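Local coordinates for protein similar to sp|P32453 Saccharomyces cerevisiae YNL315c ATP11 (Candida glabrata CBS 138, PDB 2P4F) that probably acts as a mitochondrial chaperone, binding an unassembled subunit of the F1-ATPase during its assembly, as its yeast relative Atp11 does, at residues Y105-L108 and D109-K112; T143-G146 and M147-A151; L221-A224 and N225-M229; L250-N253 and V254-F257. All coordinates share one frame; numbering follows the deposited sequence.

Contact 1: residues Y105-L108 and D109-K112; sequences YLKL and DKIK
Lys-107 O closes a single short turn of helix by accepting two backbone N-H groups, Lys-110 N at 2.9 Å and Ile-111 N at 3.0 Å. The two donors reach the oxygen from different directions: Lys-110 N stands above the carbonyl plane, 63° out of it, whereas Ile-111 N lies almost in line with the C=O bond. A third bond, from Ile-111 N to Leu-108 O, is weak.

Ile-111 supplies the buried side of the turn. With chi1 at 64°, its CG1 is tucked between the backbone N and the carbonyl carbon and lies 3.6 Å from Lys-107 O. From there CD1 runs back along the chain to Leu-106 CB at 4.1 Å, and it also approaches Leu-108 CD2 at 4.3 Å. On the exposed side, Lys-107 and Lys-110 run side by side in the same direction, and Lys-107 CB sits tightly against Lys-110 CG at 3.3 Å. The ammonium of Lys-107 is carried away from this pair to the carbonyl oxygen of Asp-103. The carboxylate of Asp-103 meanwhile accepts the N-H of Leu-108 at the start of helix 108-111.

The contact is therefore amphipathic: one carbonyl accepting two N-H groups closes the turn, and Leu-106, Leu-108 and Ile-111 form its apolar side, while the lysines touch each other through their methylene groups.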
ATOM      1  N   TYR A 105     -15.637   1.876 -10.480  1.00 25.42           N
ATOM      2  CA  TYR A 105     -15.831   0.489 -10.101  1.00 23.40           C
ATOM      3  C   TYR A 105     -17.204   0.257  -9.481  1.00 25.34           C
ATOM      4  O   TYR A 105     -17.846  -0.756  -9.775  1.00 29.47           O
ATOM      5  CB  TYR A 105     -14.778   0.089  -9.062  1.00 22.76           C
ATOM      6  CG  TYR A 105     -13.338   0.242  -9.502  1.00 21.28           C
ATOM      7  CD1 TYR A 105     -12.861  -0.379 -10.645  1.00 23.93           C
ATOM      8  CD2 TYR A 105     -12.440   0.963  -8.727  1.00 23.15           C
ATOM      9  CE1 TYR A 105     -11.520  -0.259 -11.059  1.00 23.03           C
ATOM     10  CE2 TYR A 105     -11.113   1.093  -9.113  1.00 21.64           C
ATOM     11  CZ  TYR A 105     -10.655   0.498 -10.255  1.00 20.65           C
ATOM     12  OH  TYR A 105      -9.325   0.615 -10.632  1.00 22.26           O
ATOM     13  N   LEU A 106     -17.625   1.177  -8.611  1.00 26.91           N
ATOM     14  CA  LEU A 106     -18.935   1.111  -7.948  1.00 29.48           C
ATOM     15  C   LEU A 106     -19.545   2.516  -8.037  1.00 29.10           C
ATOM     16  O   LEU A 106     -18.887   3.435  -7.494  1.00 34.88           O
ATOM     17  CB  LEU A 106     -18.913   0.742  -6.467  1.00 31.33           C
ATOM     18  CG  LEU A 106     -18.293  -0.579  -6.063  1.00 31.29           C
ATOM     19  CD1 LEU A 106     -18.224  -0.688  -4.538  1.00 31.69           C
ATOM     20  CD2 LEU A 106     -19.080  -1.746  -6.651  1.00 38.17           C
ATOM     21  N   LYS A 107     -20.682   2.718  -8.634  1.00 31.74           N
ATOM     22  CA  LYS A 107     -21.200   4.073  -8.798  1.00 33.91           C
ATOM     23  C   LYS A 107     -21.586   4.663  -7.452  1.00 32.84           C
ATOM     24  O   LYS A 107     -22.410   4.151  -6.672  1.00 40.24           O
ATOM     25  CB  LYS A 107     -22.420   4.088  -9.721  1.00 39.37           C
ATOM     26  CG  LYS A 107     -22.074   3.710 -11.169  1.00 49.73           C
ATOM     27  CD  LYS A 107     -21.053   4.656 -11.772  1.00 55.50           C
ATOM     28  CE  LYS A 107     -20.387   4.151 -13.027  1.00 61.18           C
ATOM     29  NZ  LYS A 107     -19.134   3.361 -12.873  1.00 73.12           N
ATOM     30  N   LEU A 108     -20.974   5.804  -7.174  1.00 35.31           N
ATOM     31  CA  LEU A 108     -21.202   6.379  -5.848  1.00 36.48           C
ATOM     32  C   LEU A 108     -22.660   6.734  -5.629  1.00 36.45           C
ATOM     33  O   LEU A 108     -23.150   6.569  -4.512  1.00 34.70           O
ATOM     34  CB  LEU A 108     -20.385   7.650  -5.609  1.00 34.93           C
ATOM     35  CG  LEU A 108     -18.884   7.485  -5.844  1.00 37.75           C
ATOM     36  CD1 LEU A 108     -18.151   8.796  -5.622  1.00 42.03           C
ATOM     37  CD2 LEU A 108     -18.386   6.389  -4.917  1.00 42.61           C
ATOM     38  N   ASP A 109     -23.309   7.226  -6.677  1.00 38.21           N
ATOM     39  CA  ASP A 109     -24.680   7.728  -6.505  1.00 48.15           C
ATOM     40  C   ASP A 109     -25.587   6.522  -6.341  1.00 45.69           C
ATOM     41  O   ASP A 109     -26.702   6.615  -5.855  1.00 59.23           O
ATOM     42  CB  ASP A 109     -25.161   8.647  -7.614  1.00 55.35           C
ATOM     43  CG  ASP A 109     -25.110   8.241  -9.059  1.00 64.69           C
ATOM     44  OD1 ASP A 109     -24.317   7.338  -9.427  1.00 93.95           O
ATOM     45  OD2 ASP A 109     -25.837   8.786  -9.935  1.00 86.29           O
ATOM     46  N   LYS A 110     -25.080   5.355  -6.723  1.00 45.75           N
ATOM     47  CA  LYS A 110     -25.874   4.146  -6.496  1.00 52.83           C
ATOM     48  C   LYS A 110     -25.637   3.569  -5.101  1.00 43.99           C
ATOM     49  O   LYS A 110     -26.562   3.012  -4.533  1.00 47.00           O
ATOM     50  CB  LYS A 110     -25.579   3.106  -7.577  1.00 55.02           C
ATOM     51  CG  LYS A 110     -25.656   3.617  -9.004  1.00 68.76           C
ATOM     52  CD  LYS A 110     -27.055   3.582  -9.600  1.00 79.22           C
ATOM     53  CE  LYS A 110     -27.093   2.852 -10.928  1.00 89.03           C
ATOM     54  NZ  LYS A 110     -28.465   2.428 -11.357  1.00 94.76           N
ATOM     55  N   ILE A 111     -24.440   3.684  -4.542  1.00 40.92           N
ATOM     56  CA  ILE A 111     -24.157   3.062  -3.260  1.00 43.17           C
ATOM     57  C   ILE A 111     -24.373   3.989  -2.067  1.00 44.42           C
ATOM     58  O   ILE A 111     -24.100   3.562  -0.920  1.00 35.73           O
ATOM     59  CB  ILE A 111     -22.714   2.521  -3.176  1.00 41.13           C
ATOM     60  CG1 ILE A 111     -21.623   3.604  -3.250  1.00 42.95           C
ATOM     61  CG2 ILE A 111     -22.400   1.457  -4.217  1.00 41.12           C
ATOM     62  CD1 ILE A 111     -20.260   2.926  -3.311  1.00 42.16           C
ATOM     63  N   LYS A 112     -24.852   5.216  -2.241  1.00 40.49           N
ATOM     64  CA  LYS A 112     -24.839   6.124  -1.102  1.00 35.59           C
ATOM     65  C   LYS A 112     -25.671   5.688   0.090  1.00 27.85           C
ATOM     66  O   LYS A 112     -25.236   6.020   1.204  1.00 32.43           O
ATOM     67  CB  LYS A 112     -25.313   7.522  -1.510  1.00 42.02           C
ATOM     68  CG  LYS A 112     -25.495   7.637  -3.011  1.00 53.59           C
ATOM     69  CD  LYS A 112     -26.972   7.881  -3.291  1.00 62.17           C
ATOM     70  CE  LYS A 112     -27.234   9.253  -3.891  1.00 67.99           C
ATOM     71  NZ  LYS A 112     -27.873   9.192  -5.242  1.00 83.58           N
TER

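Contact 2: residues T143-G146 and M147-A151; sequences TFQG and MYKYA
Phe-144 and Tyr-148 meet one helical turn apart, where Phe-144 O accepts Tyr-148 N at 2.8 Å in a nearly straight bond. Both rings leave the helix anti to their own backbone nitrogens (chi1 -168° and -167°), which brings them together on one flank. Phe-144 CE2 packs against Tyr-148 CB at 3.8 Å and reaches the CG atom at the root of the tyrosine ring. The two rings are inclined at 40° with centroids 5.7 Å apart, an oblique pairing that is neither a stack nor a T-shape. At the other end of the phenylalanine ring, on the same side of its plane as Tyr-148 CB, comes the methyl end of Met-147, CE lying 4.3 Å from Phe-144 CD1. This is the closely packed half of the contact.

The opposite character belongs to Gln-145 and Lys-149, which cross at the more exposed surface, the lysine's CE end lying by the CG and amide end of the glutamine. The position of Lys-149 CD against Gln-145 O is doubtful in the model, and little rests on the details here. Gly-146 adds no side chain of its own, but its carbonyl serves twice: it accepts Tyr-150 N at 3.1 Å, and it lies at the edge of the Tyr-150 ring, near the ring plane, 3.3 Å from CD2.

Within the fold this is the middle of helix 140-153. Phe-144 meets Phe-219 and, with Tyr-148, Leu-221; Met-147 and Ala-151 rest on Trp-186 of strand 179-190, and Tyr-150 leans on Ile-272 and Glu-276 of helix 266-280.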
ATOM      1  N   THR A 143      -7.147   3.595  11.154  1.00 33.60           N
ATOM      2  CA  THR A 143      -5.975   2.981  10.514  1.00 33.88           C
ATOM      3  C   THR A 143      -5.380   3.723   9.338  1.00 30.07           C
ATOM      4  O   THR A 143      -4.187   4.049   9.246  1.00 33.04           O
ATOM      5  CB  THR A 143      -6.390   1.562  10.052  1.00 36.24           C
ATOM      6  OG1 THR A 143      -6.782   0.842  11.242  1.00 46.52           O
ATOM      7  CG2 THR A 143      -5.225   0.869   9.364  1.00 43.02           C
ATOM      8  N   PHE A 144      -6.227   4.040   8.346  1.00 25.41           N
ATOM      9  CA  PHE A 144      -5.608   4.631   7.160  1.00 22.55           C
ATOM     10  C   PHE A 144      -5.091   6.030   7.363  1.00 23.21           C
ATOM     11  O   PHE A 144      -4.071   6.400   6.753  1.00 23.78           O
ATOM     12  CB  PHE A 144      -6.638   4.641   6.006  1.00 22.54           C
ATOM     13  CG  PHE A 144      -5.913   4.984   4.695  1.00 22.17           C
ATOM     14  CD1 PHE A 144      -5.163   3.994   4.064  1.00 23.05           C
ATOM     15  CD2 PHE A 144      -5.990   6.256   4.143  1.00 23.19           C
ATOM     16  CE1 PHE A 144      -4.500   4.290   2.896  1.00 23.26           C
ATOM     17  CE2 PHE A 144      -5.305   6.548   2.971  1.00 24.19           C
ATOM     18  CZ  PHE A 144      -4.548   5.566   2.354  1.00 24.68           C
ATOM     19  N   GLN A 145      -5.761   6.845   8.167  1.00 24.52           N
ATOM     20  CA  GLN A 145      -5.369   8.249   8.290  1.00 24.91           C
ATOM     21  C   GLN A 145      -3.913   8.408   8.701  1.00 25.36           C
ATOM     22  O   GLN A 145      -3.188   9.269   8.166  1.00 25.91           O
ATOM     23  CB  GLN A 145      -6.302   8.934   9.294  1.00 29.60           C
ATOM     24  CG  GLN A 145      -6.014  10.407   9.461  1.00 35.86           C
ATOM     25  CD  GLN A 145      -7.121  11.087  10.264  1.00 42.40           C
ATOM     26  OE1 GLN A 145      -7.608  10.598  11.285  1.00 55.57           O
ATOM     27  NE2 GLN A 145      -7.559  12.238   9.782  1.00 63.06           N
ATOM     28  N   GLY A 146      -3.475   7.604   9.679  1.00 27.01           N
ATOM     29  CA  GLY A 146      -2.098   7.760  10.143  1.00 26.13           C
ATOM     30  C   GLY A 146      -1.145   7.308   9.064  1.00 23.82           C
ATOM     31  O   GLY A 146      -0.077   7.930   8.859  1.00 26.73           O
ATOM     32  N   MET A 147      -1.487   6.236   8.340  1.00 24.19           N
ATOM     33  CA  MET A 147      -0.617   5.766   7.252  1.00 22.37           C
ATOM     34  C   MET A 147      -0.510   6.834   6.166  1.00 21.07           C
ATOM     35  O   MET A 147       0.557   7.149   5.614  1.00 21.27           O
ATOM     36  CB  MET A 147      -1.163   4.432   6.708  1.00 25.80           C
ATOM     37  CG  MET A 147      -0.270   3.951   5.580  1.00 31.09           C
ATOM     38  SD  MET A 147      -0.533   2.179   5.259  1.00 35.77           S
ATOM     39  CE  MET A 147      -2.048   1.910   6.182  1.00 31.27           C
ATOM     40  N   TYR A 148      -1.647   7.461   5.850  1.00 19.62           N
ATOM     41  CA  TYR A 148      -1.707   8.532   4.849  1.00 18.95           C
ATOM     42  C   TYR A 148      -0.778   9.687   5.217  1.00 20.84           C
ATOM     43  O   TYR A 148      -0.061  10.243   4.387  1.00 19.99           O
ATOM     44  CB  TYR A 148      -3.159   9.036   4.805  1.00 20.51           C
ATOM     45  CG  TYR A 148      -3.582   9.924   3.679  1.00 20.18           C
ATOM     46  CD1 TYR A 148      -2.796  10.230   2.572  1.00 25.43           C
ATOM     47  CD2 TYR A 148      -4.848  10.502   3.712  1.00 24.05           C
ATOM     48  CE1 TYR A 148      -3.224  11.059   1.552  1.00 25.73           C
ATOM     49  CE2 TYR A 148      -5.268  11.308   2.694  1.00 25.95           C
ATOM     50  CZ  TYR A 148      -4.485  11.590   1.624  1.00 28.24           C
ATOM     51  OH  TYR A 148      -4.987  12.419   0.645  1.00 28.77           O
ATOM     52  N   LYS A 149      -0.778  10.030   6.507  1.00 20.76           N
ATOM     53  CA  LYS A 149       0.040  11.186   6.938  1.00 22.31           C
ATOM     54  C   LYS A 149       1.520  10.851   6.761  1.00 20.33           C
ATOM     55  O   LYS A 149       2.290  11.694   6.249  1.00 22.07           O
ATOM     56  CB  LYS A 149      -0.363  11.581   8.365  1.00 29.59           C
ATOM     57  CG  LYS A 149      -1.672  12.389   8.431  1.00 42.04           C
ATOM     58  CD  LYS A 149      -2.797  11.965   7.529  1.00 50.53           C
ATOM     59  CE  LYS A 149      -4.115  12.675   7.701  1.00 55.07           C
ATOM     60  NZ  LYS A 149      -4.570  13.431   6.504  1.00 55.97           N
ATOM     61  N   TYR A 150       1.900   9.622   7.143  1.00 19.35           N
ATOM     62  CA  TYR A 150       3.322   9.262   6.963  1.00 18.79           C
ATOM     63  C   TYR A 150       3.645   9.116   5.485  1.00 16.98           C
ATOM     64  O   TYR A 150       4.786   9.430   5.104  1.00 20.66           O
ATOM     65  CB  TYR A 150       3.641   7.960   7.674  1.00 20.87           C
ATOM     66  CG  TYR A 150       3.889   8.143   9.156  1.00 19.80           C
ATOM     67  CD1 TYR A 150       5.114   8.678   9.569  1.00 22.75           C
ATOM     68  CD2 TYR A 150       2.960   7.795  10.110  1.00 23.90           C
ATOM     69  CE1 TYR A 150       5.415   8.872  10.910  1.00 25.86           C
ATOM     70  CE2 TYR A 150       3.240   7.976  11.475  1.00 27.75           C
ATOM     71  CZ  TYR A 150       4.458   8.508  11.838  1.00 28.56           C
ATOM     72  OH  TYR A 150       4.781   8.710  13.152  1.00 35.24           O
ATOM     73  N   ALA A 151       2.726   8.675   4.658  1.00 17.52           N
ATOM     74  CA  ALA A 151       2.995   8.430   3.222  1.00 16.36           C
ATOM     75  C   ALA A 151       3.255   9.763   2.537  1.00 16.17           C
ATOM     76  O   ALA A 151       4.125   9.828   1.647  1.00 17.72           O
ATOM     77  CB  ALA A 151       1.821   7.707   2.609  1.00 19.61           C
TER

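Contact 3: residues L221-A224 and N225-M229; sequences LDLA and NDKDM
Leu-223 and Lys-227 come together across the short helix 224-227, whose one strong backbone bond here runs from Lys-227 N to Leu-223 O at 2.8 Å. Leu-223 holds CG anti to the carbonyl carbon, beside its backbone N, and is extended at chi2, which puts CD1 by the lysine. In Lys-227 CG takes the same position (chi1 -71°), and with chi2 extended as well, the chain carries CD to 4.4 Å from Leu-223 CD1. Farther out it bends twice, and NZ makes a weak hydrogen bond to the carbonyl of Leu-114. Leu-223 also meets Met-229, CB to CB, 4.5 Å apart.

Asp-228 leaves the helix with positive phi, 55°, and gives only a weak bond to Ala-224 O. With CG anti to its backbone nitrogen (chi1 -165°), the carboxylate is placed where OD1 accepts Val-141 N and a hydrogen bond from water 3, which also donates to Ala-224 O at 3.0 Å.

The N-cap leucine offers the first turn no side-chain acceptor; water 1 accepts from Asn-225 N at 2.8 Å and donates to Leu-221 O. Water 2 joins Leu-223 N to Met-229 O, at 2.8 Å and 2.7 Å.

Water thus supplies bonds this one-turn helix lacks, at its first turn, its N-cap and Asp-228, while Leu-223, Lys-227 and Met-229, with Val-119 of helix 116-126 against the first two, supply apolar packing.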
ATOM      1  N   LEU A 221     -10.722   6.872  -1.038  1.00 18.57           N
ATOM      2  CA  LEU A 221     -11.125   7.581   0.178  1.00 18.80           C
ATOM      3  C   LEU A 221     -12.491   8.231   0.076  1.00 18.86           C
ATOM      4  O   LEU A 221     -12.910   8.980   0.944  1.00 22.01           O
ATOM      5  CB  LEU A 221     -10.082   8.700   0.465  1.00 21.42           C
ATOM      6  CG  LEU A 221      -8.614   8.258   0.463  1.00 25.76           C
ATOM      7  CD1 LEU A 221      -7.793   9.469   0.902  1.00 29.82           C
ATOM      8  CD2 LEU A 221      -8.366   7.031   1.310  1.00 30.82           C
ATOM      9  N   ASP A 222     -13.230   7.978  -1.008  1.00 20.30           N
ATOM     10  CA  ASP A 222     -14.485   8.615  -1.330  1.00 22.11           C
ATOM     11  C   ASP A 222     -15.513   8.418  -0.213  1.00 21.47           C
ATOM     12  O   ASP A 222     -16.412   9.290  -0.090  1.00 26.71           O
ATOM     13  CB  ASP A 222     -15.040   8.044  -2.646  1.00 24.01           C
ATOM     14  CG  ASP A 222     -14.007   8.093  -3.762  1.00 23.14           C
ATOM     15  OD1 ASP A 222     -14.322   8.799  -4.784  1.00 29.75           O
ATOM     16  OD2 ASP A 222     -12.931   7.425  -3.721  1.00 23.49           O
ATOM     17  N   LEU A 223     -15.451   7.311   0.528  1.00 21.43           N
ATOM     18  CA  LEU A 223     -16.432   7.059   1.587  1.00 21.45           C
ATOM     19  C   LEU A 223     -15.848   7.314   2.956  1.00 23.83           C
ATOM     20  O   LEU A 223     -16.408   6.939   4.022  1.00 25.46           O
ATOM     21  CB  LEU A 223     -16.873   5.575   1.504  1.00 20.56           C
ATOM     22  CG  LEU A 223     -17.396   5.198   0.124  1.00 23.17           C
ATOM     23  CD1 LEU A 223     -17.893   3.737   0.146  1.00 24.07           C
ATOM     24  CD2 LEU A 223     -18.447   6.184  -0.321  1.00 28.25           C
ATOM     25  N   ALA A 224     -14.668   7.930   3.004  1.00 22.89           N
ATOM     26  CA  ALA A 224     -13.988   8.106   4.279  1.00 23.23           C
ATOM     27  C   ALA A 224     -14.781   9.065   5.164  1.00 25.60           C
ATOM     28  O   ALA A 224     -14.977   8.833   6.355  1.00 29.93           O
ATOM     29  CB  ALA A 224     -12.569   8.645   4.092  1.00 25.58           C
ATOM     30  N   ASN A 225     -15.262  10.175   4.603  1.00 28.23           N
ATOM     31  CA  ASN A 225     -15.977  11.135   5.469  1.00 31.17           C
ATOM     32  C   ASN A 225     -17.336  10.619   5.876  1.00 33.49           C
ATOM     33  O   ASN A 225     -17.826  10.824   6.996  1.00 39.22           O
ATOM     34  CB  ASN A 225     -16.052  12.461   4.700  1.00 39.33           C
ATOM     35  CG  ASN A 225     -14.692  13.145   4.653  1.00 52.52           C
ATOM     36  OD1 ASN A 225     -13.889  12.998   5.586  1.00 69.22           O
ATOM     37  ND2 ASN A 225     -14.388  13.883   3.579  1.00 65.27           N
ATOM     38  N   ASP A 226     -18.072   9.925   5.020  1.00 33.58           N
ATOM     39  CA  ASP A 226     -19.428   9.547   5.422  1.00 37.43           C
ATOM     40  C   ASP A 226     -19.496   8.207   6.151  1.00 34.86           C
ATOM     41  O   ASP A 226     -20.405   8.059   6.999  1.00 35.94           O
ATOM     42  CB  ASP A 226     -20.396   9.409   4.259  1.00 49.34           C
ATOM     43  CG  ASP A 226     -20.243  10.375   3.121  1.00 57.77           C
ATOM     44  OD1 ASP A 226     -20.646  11.561   3.223  1.00 74.78           O
ATOM     45  OD2 ASP A 226     -19.713   9.934   2.065  1.00 88.81           O
ATOM     46  N   LYS A 227     -18.600   7.300   5.773  1.00 26.76           N
ATOM     47  CA  LYS A 227     -18.700   5.959   6.354  1.00 24.28           C
ATOM     48  C   LYS A 227     -17.432   5.537   7.083  1.00 23.76           C
ATOM     49  O   LYS A 227     -17.373   4.408   7.549  1.00 25.40           O
ATOM     50  CB  LYS A 227     -18.972   4.909   5.280  1.00 25.47           C
ATOM     51  CG  LYS A 227     -20.385   4.988   4.714  1.00 30.56           C
ATOM     52  CD  LYS A 227     -20.583   3.966   3.582  1.00 33.05           C
ATOM     53  CE  LYS A 227     -22.035   3.515   3.606  1.00 39.48           C
ATOM     54  NZ  LYS A 227     -22.844   4.591   2.935  1.00 37.86           N
ATOM     55  N   ASP A 228     -16.421   6.428   7.168  1.00 24.15           N
ATOM     56  CA  ASP A 228     -15.178   6.073   7.839  1.00 24.11           C
ATOM     57  C   ASP A 228     -14.532   4.797   7.290  1.00 21.82           C
ATOM     58  O   ASP A 228     -13.931   4.006   8.018  1.00 26.12           O
ATOM     59  CB  ASP A 228     -15.427   5.941   9.352  1.00 29.01           C
ATOM     60  CG  ASP A 228     -14.122   5.950  10.123  1.00 31.80           C
ATOM     61  OD1 ASP A 228     -13.104   6.565   9.739  1.00 30.09           O
ATOM     62  OD2 ASP A 228     -14.110   5.264  11.177  1.00 35.46           O
ATOM     63  N   MET A 229     -14.622   4.618   5.981  1.00 21.31           N
ATOM     64  CA  MET A 229     -14.137   3.457   5.261  1.00 21.22           C
ATOM     65  C   MET A 229     -13.217   3.801   4.118  1.00 19.03           C
ATOM     66  O   MET A 229     -13.511   4.781   3.428  1.00 21.78           O
ATOM     67  CB  MET A 229     -15.338   2.731   4.587  1.00 28.87           C
ATOM     68  CG  MET A 229     -16.324   2.036   5.470  1.00 35.16           C
ATOM     69  SD  MET A 229     -17.648   1.479   4.332  1.00 36.23           S
ATOM     70  CE  MET A 229     -16.948  -0.088   3.826  1.00 30.59           C
TER
HETATM   71  O   HOH W   1     -14.421  11.055   2.083  1.00 36.58           O
HETATM   72  O   HOH W   2     -13.737   5.148   0.745  1.00 22.39           O
HETATM   73  O   HOH W   3     -13.934   9.150   9.106  1.00 41.37           O

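Contact 4: residues L250-N253 and V254-F257; sequences LLLN and VQRF
Arg-256 reaches back to Asn-253 along helix 244-257, where four successive backbone bonds tie 250-253 to 254-257; that from Val-254 N to Leu-250 O is 2.8 Å long. The arginine begins close to the helix, its CB 3.7 Å from Asn-253 O. CG passes 3.4 Å from Leu-252 O. CD comes 4.1 Å from Asn-253 OD1, and there a bend at chi3 (-56°) swings NE and the head toward that oxygen. Beyond the bend NE gives OD1 a hydrogen bond of 2.8 Å, nearly in line with its C=O bond, and NH1 gives the same oxygen another of 3.0 Å, on a lone pair. OD1 lies within 10° of the guanidinium plane; the grip is side-on, NE and NH1 both to one oxygen, and the amide and guanidinium planes are nearly coplanar. NH1 also bonds Ser-296 O, while NH2 lies close to the like-charged Arg-271.

Asn-253 is fixed from its other end as well, because ND2 donates to Ala-294 O. Its backbone oxygen lies at the edge of the Phe-257 ring, in plane, 3.2 Å from CD2, and accepts Phe-257 N.

The paired donors would be expected to polarise the amide of Asn-253, strengthening its ND2 as a donor, and its carbonyl dipole may ease the arginine's positive charge near Arg-271. Both polar heads also turn toward carbonyls of residues 294 and 296, which ties the chain's C-terminal end to this helix.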
ATOM      1  N   LEU A 250       4.489  -8.044   1.704  1.00 24.29           N
ATOM      2  CA  LEU A 250       5.057  -6.704   1.488  1.00 22.79           C
ATOM      3  C   LEU A 250       4.084  -5.634   1.955  1.00 20.80           C
ATOM      4  O   LEU A 250       4.476  -4.661   2.588  1.00 22.09           O
ATOM      5  CB  LEU A 250       5.379  -6.462   0.006  1.00 24.61           C
ATOM      6  CG  LEU A 250       6.620  -7.214  -0.480  1.00 27.00           C
ATOM      7  CD1 LEU A 250       6.682  -7.284  -2.015  1.00 26.69           C
ATOM      8  CD2 LEU A 250       7.903  -6.594   0.071  1.00 31.81           C
ATOM      9  N   LEU A 251       2.792  -5.791   1.646  1.00 22.24           N
ATOM     10  CA  LEU A 251       1.815  -4.789   2.073  1.00 22.72           C
ATOM     11  C   LEU A 251       1.741  -4.732   3.589  1.00 22.40           C
ATOM     12  O   LEU A 251       1.627  -3.651   4.180  1.00 23.36           O
ATOM     13  CB  LEU A 251       0.461  -5.160   1.456  1.00 27.63           C
ATOM     14  CG  LEU A 251      -0.708  -4.311   1.955  1.00 30.70           C
ATOM     15  CD1 LEU A 251      -0.459  -2.841   1.647  1.00 39.38           C
ATOM     16  CD2 LEU A 251      -1.956  -4.835   1.294  1.00 39.12           C
ATOM     17  N   LEU A 252       1.809  -5.888   4.243  1.00 23.34           N
ATOM     18  CA  LEU A 252       1.831  -5.857   5.722  1.00 26.17           C
ATOM     19  C   LEU A 252       3.028  -5.056   6.243  1.00 23.25           C
ATOM     20  O   LEU A 252       2.901  -4.248   7.190  1.00 24.14           O
ATOM     21  CB  LEU A 252       1.812  -7.291   6.241  1.00 36.12           C
ATOM     22  CG  LEU A 252       0.634  -7.764   7.077  1.00 51.50           C
ATOM     23  CD1 LEU A 252      -0.678  -7.141   6.602  1.00 54.94           C
ATOM     24  CD2 LEU A 252       0.612  -9.296   7.055  1.00 64.97           C
ATOM     25  N   ASN A 253       4.196  -5.267   5.597  1.00 22.42           N
ATOM     26  CA  ASN A 253       5.357  -4.504   6.039  1.00 21.92           C
ATOM     27  C   ASN A 253       5.238  -3.039   5.673  1.00 20.65           C
ATOM     28  O   ASN A 253       5.720  -2.166   6.425  1.00 22.21           O
ATOM     29  CB  ASN A 253       6.629  -5.164   5.471  1.00 24.05           C
ATOM     30  CG  ASN A 253       7.417  -5.887   6.557  1.00 23.39           C
ATOM     31  OD1 ASN A 253       7.224  -5.664   7.764  1.00 28.89           O
ATOM     32  ND2 ASN A 253       8.333  -6.753   6.179  1.00 31.75           N
ATOM     33  N   VAL A 254       4.586  -2.706   4.556  1.00 20.86           N
ATOM     34  CA  VAL A 254       4.356  -1.267   4.318  1.00 21.10           C
ATOM     35  C   VAL A 254       3.569  -0.659   5.472  1.00 20.63           C
ATOM     36  O   VAL A 254       3.942   0.400   5.953  1.00 24.52           O
ATOM     37  CB  VAL A 254       3.578  -1.038   3.011  1.00 21.25           C
ATOM     38  CG1 VAL A 254       3.104   0.393   2.871  1.00 23.80           C
ATOM     39  CG2 VAL A 254       4.432  -1.409   1.787  1.00 21.79           C
ATOM     40  N   GLN A 255       2.540  -1.387   5.921  1.00 22.65           N
ATOM     41  CA  GLN A 255       1.758  -0.872   7.038  1.00 24.32           C
ATOM     42  C   GLN A 255       2.613  -0.716   8.290  1.00 23.37           C
ATOM     43  O   GLN A 255       2.475   0.234   9.069  1.00 27.12           O
ATOM     44  CB  GLN A 255       0.604  -1.833   7.330  1.00 29.89           C
ATOM     45  CG  GLN A 255      -0.406  -1.860   6.181  1.00 38.21           C
ATOM     46  CD  GLN A 255      -1.574  -2.782   6.463  1.00 50.29           C
ATOM     47  OE1 GLN A 255      -2.363  -3.076   5.575  1.00 62.97           O
ATOM     48  NE2 GLN A 255      -1.667  -3.216   7.725  1.00 65.63           N
ATOM     49  N   ARG A 256       3.531  -1.648   8.555  1.00 22.36           N
ATOM     50  CA  ARG A 256       4.310  -1.589   9.796  1.00 23.42           C
ATOM     51  C   ARG A 256       5.249  -0.397   9.799  1.00 21.79           C
ATOM     52  O   ARG A 256       5.452   0.225  10.843  1.00 31.71           O
ATOM     53  CB  ARG A 256       5.107  -2.898  10.002  1.00 24.07           C
ATOM     54  CG  ARG A 256       4.179  -4.091  10.308  1.00 24.39           C
ATOM     55  CD  ARG A 256       4.862  -5.201  11.092  1.00 29.69           C
ATOM     56  NE  ARG A 256       6.076  -5.655  10.366  1.00 27.67           N
ATOM     57  CZ  ARG A 256       6.887  -6.538  10.945  1.00 25.37           C
ATOM     58  NH1 ARG A 256       7.982  -6.950  10.318  1.00 28.05           N
ATOM     59  NH2 ARG A 256       6.606  -7.030  12.162  1.00 28.86           N
ATOM     60  N   PHE A 257       5.848  -0.093   8.644  1.00 20.62           N
ATOM     61  CA  PHE A 257       6.783   1.033   8.571  1.00 20.60           C
ATOM     62  C   PHE A 257       6.037   2.365   8.484  1.00 20.17           C
ATOM     63  O   PHE A 257       6.490   3.373   9.054  1.00 23.67           O
ATOM     64  CB  PHE A 257       7.737   0.857   7.382  1.00 20.49           C
ATOM     65  CG  PHE A 257       8.827  -0.157   7.734  1.00 20.78           C
ATOM     66  CD1 PHE A 257      10.016   0.285   8.312  1.00 20.38           C
ATOM     67  CD2 PHE A 257       8.642  -1.510   7.485  1.00 20.92           C
ATOM     68  CE1 PHE A 257      10.977  -0.672   8.611  1.00 22.59           C
ATOM     69  CE2 PHE A 257       9.592  -2.467   7.800  1.00 21.69           C
ATOM     70  CZ  PHE A 257      10.787  -2.038   8.381  1.00 21.40           C
TER

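How the contacts relate
Each contact closes a single turn between adjoining segments, and the four follow one another along the chain without nesting or crossing. Contact 1 shapes the start of the modelled chain, contact 2 the helix after strand 133-139, contact 3 the connection between antiparallel strands 215-220 and 229-236, and contact 4 the helix after the last strand. Contact 3 bridges the first two: Leu-223 CD1 meets Ile-111 CD1 at 4.3 Å, and Leu-221 CD2 meets Phe-144 CE2 at 3.5 Å. Met-147 CE then touches Gln-255 CG at 4.1 Å, joining contact 2 to contact 4. A chain of packing thus links the N-terminal helices, the sheet's connections and helix 244-257.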